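Local coordinates for nucleoporin 53 (Pichia guilliermondii, PDB 3P3D), which is a component of the nuclear pore complex, probably with a structural role and possible phospholipid and nucleic acid binding, represented here by its RNA-recognition-motif domain, at residues 9-15 with 90-96; 21-25 with 37-41. One frame throughout, in Å; residues are numbered along the deposited sequence.

Contact 1: 9-15 with 90-96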
loop_
_atom_site.group_PDB
_atom_site.type_symbol
_atom_site.label_atom_id
_atom_site.label_comp_id
_atom_site.label_asym_id
_atom_site.label_seq_id
_atom_site.Cartn_x
_atom_site.Cartn_y
_atom_site.Cartn_z
ATOM N N ALA A 9 8.085 -3.987 -2.432
ATOM C CA ALA A 9 7.038 -3.457 -1.567
ATOM C C ALA A 9 7.059 -1.951 -1.624
ATOM O O ALA A 9 8.073 -1.338 -1.952
ATOM C CB ALA A 9 7.219 -3.920 -0.127
ATOM N N ILE A 10 5.916 -1.369 -1.281
ATOM C CA ILE A 10 5.775 0.065 -1.232
ATOM C C ILE A 10 5.147 0.380 0.094
ATOM O O ILE A 10 4.491 -0.494 0.701
ATOM C CB ILE A 10 4.886 0.603 -2.421
ATOM C CG1 ILE A 10 3.449 0.087 -2.346
ATOM C CG2 ILE A 10 5.503 0.238 -3.770
ATOM C CD1 ILE A 10 2.544 0.551 -3.474
ATOM N N LEU A 11 5.342 1.617 0.536
ATOM C CA LEU A 11 4.508 2.206 1.582
ATOM C C LEU A 11 3.463 3.185 1.011
ATOM O O LEU A 11 3.836 4.135 0.345
ATOM C CB LEU A 11 5.402 2.915 2.563
ATOM C CG LEU A 11 6.328 1.958 3.331
ATOM C CD1 LEU A 11 7.422 2.731 4.024
ATOM C CD2 LEU A 11 5.532 1.134 4.319
ATOM N N VAL A 12 2.168 2.943 1.238
ATOM C CA VAL A 12 1.129 3.921 0.872
ATOM C C VAL A 12 0.666 4.636 2.125
ATOM O O VAL A 12 0.497 4.020 3.164
ATOM C CB VAL A 12 -0.089 3.315 0.087
ATOM C CG1 VAL A 12 0.371 2.502 -1.109
ATOM C CG2 VAL A 12 -0.931 2.456 0.967
ATOM N N PHE A 13 0.460 5.944 2.034
ATOM C CA PHE A 13 0.195 6.738 3.234
ATOM C C PHE A 13 -0.599 8.013 2.983
ATOM O O PHE A 13 -0.698 8.481 1.857
ATOM C CB PHE A 13 1.534 7.094 3.922
ATOM C CG PHE A 13 2.454 7.985 3.093
ATOM C CD1 PHE A 13 2.370 9.358 3.179
ATOM C CD2 PHE A 13 3.406 7.445 2.252
ATOM C CE1 PHE A 13 3.190 10.169 2.438
ATOM C CE2 PHE A 13 4.258 8.275 1.498
ATOM C CZ PHE A 13 4.147 9.623 1.591
ATOM N N GLY A 14 -1.127 8.575 4.069
ATOM C CA GLY A 14 -1.766 9.893 4.082
ATOM C C GLY A 14 -3.290 9.879 4.057
ATOM O O GLY A 14 -3.916 10.923 3.918
ATOM N N TYR A 15 -3.883 8.700 4.230
ATOM C CA TYR A 15 -5.325 8.517 4.113
ATOM C C TYR A 15 -5.934 8.464 5.509
ATOM O O TYR A 15 -5.251 8.049 6.462
ATOM C CB TYR A 15 -5.652 7.239 3.330
ATOM C CG TYR A 15 -4.936 6.000 3.835
ATOM C CD1 TYR A 15 -5.460 5.255 4.881
ATOM C CD2 TYR A 15 -3.732 5.579 3.277
ATOM C CE1 TYR A 15 -4.811 4.144 5.366
ATOM C CE2 TYR A 15 -3.075 4.456 3.760
ATOM C CZ TYR A 15 -3.624 3.752 4.805
ATOM O OH TYR A 15 -3.023 2.633 5.307
ATOM N N LEU A 90 -4.929 13.318 -0.735
ATOM C CA LEU A 90 -3.697 13.021 -1.451
ATOM C C LEU A 90 -3.101 11.718 -0.921
ATOM O O LEU A 90 -2.976 11.536 0.296
ATOM C CB LEU A 90 -2.695 14.163 -1.298
ATOM C CG LEU A 90 -3.021 15.439 -2.070
ATOM C CD1 LEU A 90 -2.227 16.569 -1.477
ATOM C CD2 LEU A 90 -2.721 15.262 -3.564
ATOM N N LEU A 91 -2.748 10.815 -1.837
ATOM C CA LEU A 91 -2.033 9.606 -1.461
ATOM C C LEU A 91 -0.544 9.756 -1.673
ATOM O O LEU A 91 -0.094 10.319 -2.674
ATOM C CB LEU A 91 -2.512 8.395 -2.255
ATOM C CG LEU A 91 -3.952 7.966 -2.018
ATOM C CD1 LEU A 91 -4.186 6.615 -2.674
ATOM C CD2 LEU A 91 -4.286 7.924 -0.544
ATOM N N GLY A 92 0.219 9.230 -0.729
ATOM C CA GLY A 92 1.669 9.084 -0.901
ATOM C C GLY A 92 2.064 7.652 -1.198
ATOM O O GLY A 92 1.487 6.707 -0.659
ATOM N N VAL A 93 3.036 7.484 -2.080
ATOM C CA VAL A 93 3.570 6.165 -2.368
ATOM C C VAL A 93 5.060 6.304 -2.475
ATOM O O VAL A 93 5.551 7.150 -3.224
ATOM C CB VAL A 93 3.011 5.536 -3.668
ATOM C CG1 VAL A 93 3.442 4.066 -3.790
ATOM C CG2 VAL A 93 1.507 5.617 -3.706
ATOM N N ILE A 94 5.779 5.490 -1.700
ATOM C CA ILE A 94 7.250 5.445 -1.768
ATOM C C ILE A 94 7.692 4.006 -1.686
ATOM O O ILE A 94 6.939 3.172 -1.182
ATOM C CB ILE A 94 7.952 6.254 -0.619
ATOM C CG1 ILE A 94 7.464 5.834 0.771
ATOM C CG2 ILE A 94 7.734 7.734 -0.782
ATOM C CD1 ILE A 94 8.379 6.323 1.895
ATOM N N PRO A 95 8.917 3.708 -2.164
ATOM C CA PRO A 95 9.460 2.385 -1.955
ATOM C C PRO A 95 9.551 2.080 -0.460
ATOM O O PRO A 95 9.945 2.949 0.327
ATOM C CB PRO A 95 10.855 2.497 -2.549
ATOM C CG PRO A 95 10.828 3.716 -3.402
ATOM C CD PRO A 95 9.950 4.620 -2.685
ATOM N N TYR A 96 9.174 0.869 -0.073
ATOM C CA TYR A 96 9.388 0.404 1.286
ATOM C C TYR A 96 10.877 0.383 1.663
ATOM O O TYR A 96 11.722 0.034 0.838
ATOM C CB TYR A 96 8.822 -1.008 1.434
ATOM C CG TYR A 96 9.388 -1.784 2.609
ATOM C CD1 TYR A 96 8.876 -1.609 3.884
ATOM C CD2 TYR A 96 10.439 -2.705 2.433
ATOM C CE1 TYR A 96 9.378 -2.310 4.958
ATOM C CE2 TYR A 96 10.958 -3.418 3.517
ATOM C CZ TYR A 96 10.411 -3.217 4.775
ATOM O OH TYR A 96 10.882 -3.906 5.871
HETATM O O HOH W 1 -2.887 12.915 2.605
#
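Strands 9-13 and 92-95 run antiparallel at 156°, their axes 4.6 Å apart at closest approach, and pair the first and last strands of the RRM βαββαβ core. L11 and I94 form one hydrogen-bonded pair (L11 N to I94 O 2.8 Å, I94 N to L11 O 3.1 Å), F13 and G92 the next (F13 N to G92 O 3.0 Å, G92 N to F13 O 2.8 Å). Y96 N to A9 O, 3.1 Å, extends the pairing at one end. At the other, water 1 donates to both G14 O and L90 O where the strands part. L11, F13 and I94 share one face; the F13 ring lies over G92 CA, 3.6 Å from its centroid, in a CH-pi contact where a CB would clash. V12 and V93 point to the opposite face, V12 CG1 to V93 CG2 4.2 Å. There F27 of helix 20-27 packs on V12 and V93, and L79 of helix 72-79 also touches V93. Within the sheet, strand 64-68 pairs with the other edge of 9-13.

Contact 2: 21-25 with 37-41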
loop_
_atom_site.group_PDB
_atom_site.type_symbol
_atom_site.label_atom_id
_atom_site.label_comp_id
_atom_site.label_asym_id
_atom_site.label_seq_id
_atom_site.Cartn_x
_atom_site.Cartn_y
_atom_site.Cartn_z
ATOM N N ASN A 21 -9.144 0.306 3.483
ATOM C CA ASN A 21 -9.516 -0.792 2.602
ATOM C C ASN A 21 -9.778 -0.366 1.170
ATOM O O ASN A 21 -9.412 -1.096 0.242
ATOM C CB ASN A 21 -10.718 -1.543 3.150
ATOM C CG ASN A 21 -10.368 -2.396 4.350
ATOM O OD1 ASN A 21 -9.212 -2.809 4.526
ATOM N ND2 ASN A 21 -11.368 -2.675 5.184
ATOM N N GLN A 22 -10.370 0.815 0.990
ATOM C CA GLN A 22 -10.585 1.354 -0.349
ATOM C C GLN A 22 -9.239 1.583 -1.034
ATOM O O GLN A 22 -9.111 1.405 -2.260
ATOM C CB GLN A 22 -11.363 2.677 -0.305
ATOM C CG GLN A 22 -12.756 2.615 0.346
ATOM C CD GLN A 22 -13.432 3.993 0.416
ATOM O OE1 GLN A 22 -13.553 4.694 -0.605
ATOM N NE2 GLN A 22 -13.843 4.401 1.624
ATOM N N VAL A 23 -8.240 1.973 -0.232
ATOM C CA VAL A 23 -6.912 2.310 -0.750
ATOM C C VAL A 23 -6.191 1.038 -1.133
ATOM O O VAL A 23 -5.612 0.946 -2.210
ATOM C CB VAL A 23 -6.069 3.080 0.274
ATOM C CG1 VAL A 23 -4.646 3.228 -0.239
ATOM C CG2 VAL A 23 -6.700 4.458 0.586
ATOM N N ILE A 24 -6.264 0.038 -0.256
ATOM C CA ILE A 24 -5.631 -1.252 -0.518
ATOM C C ILE A 24 -6.253 -1.822 -1.774
ATOM O O ILE A 24 -5.554 -2.242 -2.674
ATOM C CB ILE A 24 -5.775 -2.216 0.696
ATOM C CG1 ILE A 24 -4.943 -1.696 1.878
ATOM C CG2 ILE A 24 -5.286 -3.648 0.352
ATOM C CD1 ILE A 24 -5.354 -2.287 3.248
ATOM N N ALA A 25 -7.577 -1.789 -1.848
ATOM C CA ALA A 25 -8.288 -2.304 -3.004
ATOM C C ALA A 25 -7.831 -1.630 -4.287
ATOM O O ALA A 25 -7.596 -2.284 -5.311
ATOM C CB ALA A 25 -9.776 -2.114 -2.819
ATOM N N PHE A 37 -4.739 -9.121 3.115
ATOM C CA PHE A 37 -5.737 -8.143 3.574
ATOM C C PHE A 37 -7.136 -8.713 3.339
ATOM O O PHE A 37 -7.400 -9.346 2.308
ATOM C CB PHE A 37 -5.599 -6.788 2.859
ATOM C CG PHE A 37 -4.298 -6.096 3.118
ATOM C CD1 PHE A 37 -4.029 -5.537 4.349
ATOM C CD2 PHE A 37 -3.331 -6.012 2.132
ATOM C CE1 PHE A 37 -2.821 -4.909 4.590
ATOM C CE2 PHE A 37 -2.132 -5.383 2.365
ATOM C CZ PHE A 37 -1.877 -4.831 3.596
ATOM N N GLU A 38 -8.016 -8.472 4.302
ATOM C CA GLU A 38 -9.388 -8.940 4.252
ATOM C C GLU A 38 -10.097 -8.529 2.958
ATOM O O GLU A 38 -10.793 -9.323 2.356
ATOM C CB GLU A 38 -10.166 -8.423 5.479
ATOM N N VAL A 39 -9.889 -7.296 2.513
ATOM C CA VAL A 39 -10.581 -6.812 1.323
ATOM C C VAL A 39 -10.098 -7.446 0.036
ATOM O O VAL A 39 -10.756 -7.303 -0.971
ATOM C CB VAL A 39 -10.491 -5.277 1.188
ATOM C CG1 VAL A 39 -9.069 -4.845 0.726
ATOM C CG2 VAL A 39 -11.607 -4.770 0.257
ATOM N N LEU A 40 -8.958 -8.139 0.055
ATOM C CA LEU A 40 -8.462 -8.833 -1.131
ATOM C C LEU A 40 -8.789 -10.312 -1.149
ATOM O O LEU A 40 -8.390 -11.024 -2.075
ATOM C CB LEU A 40 -6.957 -8.703 -1.230
ATOM C CG LEU A 40 -6.389 -7.296 -1.184
ATOM C CD1 LEU A 40 -4.872 -7.392 -1.331
ATOM C CD2 LEU A 40 -7.027 -6.405 -2.250
ATOM N N ARG A 41 -9.528 -10.775 -0.144
ATOM C CA ARG A 41 -9.666 -12.211 0.090
ATOM C C ARG A 41 -10.700 -12.808 -0.855
ATOM O O ARG A 41 -11.838 -12.352 -0.921
ATOM C CB ARG A 41 -10.028 -12.483 1.556
ATOM C CG ARG A 41 -9.385 -13.719 2.146
ATOM C CD ARG A 41 -9.510 -13.682 3.678
ATOM N NE ARG A 41 -8.412 -12.959 4.329
ATOM C CZ ARG A 41 -8.514 -12.313 5.495
ATOM N NH1 ARG A 41 -9.676 -12.253 6.143
ATOM N NH2 ARG A 41 -7.459 -11.688 6.009
#
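N21 opens this piece of helix 20-27, the first helix of the RRM fold, which here meets a single 3-10 turn, 38-40, in the segment leading on toward the sheet. N21 CA and V39 CA, 6.2 Å apart, are the closest such pair. N21 O, already taken by the helical hydrogen bond from A25 N (2.9 Å), has V39 CG1 in van der Waals contact at 3.8 Å. One turn on from N21, the CA-to-CB bond of I24 points toward 37-41, and this residue makes the main apolar contact. I24 CG2 reaches F37 CD2 at 3.5 Å, V39 CG1 at 4.0 Å and L40 CG at 4.1 Å, so this one methyl touches all three side chains. A25 closes the patch more loosely, A25 CB to V39 CG2 4.5 Å. The L40 N to F37 O bond, 3.0 Å, helps hold the turn's shape. A last detail belongs to the other end of I24: its CD1 makes a CH-pi contact over the F37 ring face, 3.9 Å from the centroid and 20° off the normal.

Overall arrangement
The centre of contact 1 lies about 6 Å from the centre of the chain, that of contact 2 about 10 Å; neither is fully buried, and their centres are about 15 Å apart. Their chemistry differs accordingly: contact 1 buries 618 Å² and combines main-chain hydrogen bonds with side-chain packing on both faces of the sheet, whereas contact 2 buries 269 Å² and relies on apolar side chains between a helix and a 3-10 turn. Helix 20-27 follows strand 9-13 in the chain and connects the two. Its V23 packs on V12, Y15 and L91 of contact 1, while I24 turns to 37-41, so successive helix residues serve sheet and turn.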